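Side-chain contact in membrane-bound protease PH1510 (Pyrococcus horikoshii OT3, PDB 3WWV), which is a membrane-bound serine protease that cuts preferentially near hydrophobic or aromatic residues and can degrade a stomatin homolog in vitro, the present chain being its C-terminal OB-fold domain: residues E8-I11 and G12-G15. Residues are numbered along the deposited sequence; the frame is centred on the assembly and turned at random.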
loop_
_atom_site.group_PDB
_atom_site.type_symbol
_atom_site.label_atom_id
_atom_site.label_comp_id
_atom_site.label_asym_id
_atom_site.label_seq_id
_atom_site.Cartn_x
_atom_site.Cartn_y
_atom_site.Cartn_z
ATOM N N GLU A 8 -2.601 3.138 -10.648
ATOM C CA GLU A 8 -1.199 3.496 -10.586
ATOM C C GLU A 8 -0.991 4.876 -9.964
ATOM O O GLU A 8 0.007 5.112 -9.292
ATOM C CB GLU A 8 -0.591 3.430 -11.983
ATOM C CG GLU A 8 0.927 3.422 -11.982
ATOM C CD GLU A 8 1.523 2.940 -13.292
ATOM O OE1 GLU A 8 2.745 3.123 -13.476
ATOM O OE2 GLU A 8 0.781 2.376 -14.133
ATOM N N GLU A 9 -1.942 5.774 -10.184
ATOM C CA GLU A 9 -1.835 7.143 -9.706
ATOM C C GLU A 9 -2.087 7.223 -8.208
ATOM O O GLU A 9 -1.489 8.048 -7.524
ATOM C CB GLU A 9 -2.825 8.054 -10.442
ATOM C CG GLU A 9 -2.858 7.870 -11.952
ATOM C CD GLU A 9 -3.875 8.777 -12.630
ATOM O OE1 GLU A 9 -4.739 8.252 -13.366
ATOM O OE2 GLU A 9 -3.821 10.013 -12.419
ATOM N N MET A 10 -2.967 6.365 -7.701
ATOM C CA MET A 10 -3.439 6.478 -6.314
ATOM C C MET A 10 -2.700 5.583 -5.321
ATOM O O MET A 10 -2.526 5.960 -4.160
ATOM C CB MET A 10 -4.947 6.195 -6.213
ATOM C CG MET A 10 -5.839 7.080 -7.076
ATOM S SD MET A 10 -5.506 8.823 -6.823
ATOM C CE MET A 10 -6.065 9.078 -5.137
ATOM N N ILE A 11 -2.277 4.407 -5.774
ATOM C CA ILE A 11 -1.706 3.415 -4.883
ATOM C C ILE A 11 -0.353 3.880 -4.323
ATOM O O ILE A 11 0.523 4.343 -5.056
ATOM C CB ILE A 11 -1.664 2.015 -5.551
ATOM C CG1 ILE A 11 -3.096 1.497 -5.722
ATOM C CG2 ILE A 11 -0.867 1.026 -4.710
ATOM C CD1 ILE A 11 -3.218 0.196 -6.487
ATOM N N GLY A 12 -0.208 3.793 -3.005
ATOM C CA GLY A 12 1.015 4.238 -2.343
ATOM C C GLY A 12 0.923 5.608 -1.707
ATOM O O GLY A 12 1.742 5.940 -0.856
ATOM N N LEU A 13 -0.058 6.411 -2.118
ATOM C CA LEU A 13 -0.229 7.762 -1.560
ATOM C C LEU A 13 -0.721 7.738 -0.115
ATOM O O LEU A 13 -1.356 6.772 0.323
ATOM C CB LEU A 13 -1.200 8.601 -2.406
ATOM C CG LEU A 13 -0.751 9.014 -3.814
ATOM C CD1 LEU A 13 -1.842 9.784 -4.539
ATOM C CD2 LEU A 13 0.545 9.816 -3.782
ATOM N N ILE A 14 -0.438 8.820 0.611
ATOM C CA ILE A 14 -0.952 9.014 1.962
ATOM C C ILE A 14 -2.151 9.965 1.908
ATOM O O ILE A 14 -2.197 10.876 1.082
ATOM C CB ILE A 14 0.155 9.504 2.939
ATOM C CG1 ILE A 14 -0.223 9.217 4.395
ATOM C CG2 ILE A 14 0.467 10.983 2.731
ATOM C CD1 ILE A 14 0.900 9.455 5.396
ATOM N N GLY A 15 -3.131 9.714 2.764
ATOM C CA GLY A 15 -4.277 10.594 2.918
ATOM C C GLY A 15 -4.687 10.733 4.373
ATOM O O GLY A 15 -4.059 10.167 5.277
#
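Met10 and Leu13 close a type II beta turn that links the short helix 7-10 to strand 14-19, the first strand of this OB-fold domain. One backbone hydrogen bond crosses the turn, from Leu13 N to Met10 O, at 3.2 Å and with an N-H...O angle of 160°. Gly12 takes the third position of the turn with a positive phi of 100°. A side chain there would clash with the carbonyl oxygen of Ile11, so glycine suits the site.

Leu13 packs its aliphatic atoms against two backbone carbonyl oxygens. Its CG stands anti to its own carbonyl carbon (chi1 -68°), and the side chain leans back on the oxygens of Glu9 and Met10. CB lies 3.4 Å from Met10 O. The methyl CD1 reaches further, to 3.5 Å from Glu9 O. The apolar contact comes from Met10, whose side chain curls round, with all three torsions near -60°, and brings its methyl CE to face CD1 of the leucine. Both side chains also touch Val29 of strand 24-29. With an alanine at position 13, the Met10 methyl would probably lose this neighbour, and a gap would be likely to open beside Val29 and the carbonyl of Glu9.

The polar groups of the turn find partners in several directions. Glu9 OE1 turns back to accept a hydrogen bond from Gly6 N. Ile11 O is bonded to Arg66 NH2 of the second subunit. Backbone hydrogen bonds of Gly12 and Leu13 with Val52 join the turn to strand 49-56. The Met10-Leu13 packing itself is loose, with Met10 CE 4.3 Å from Leu13 CD1.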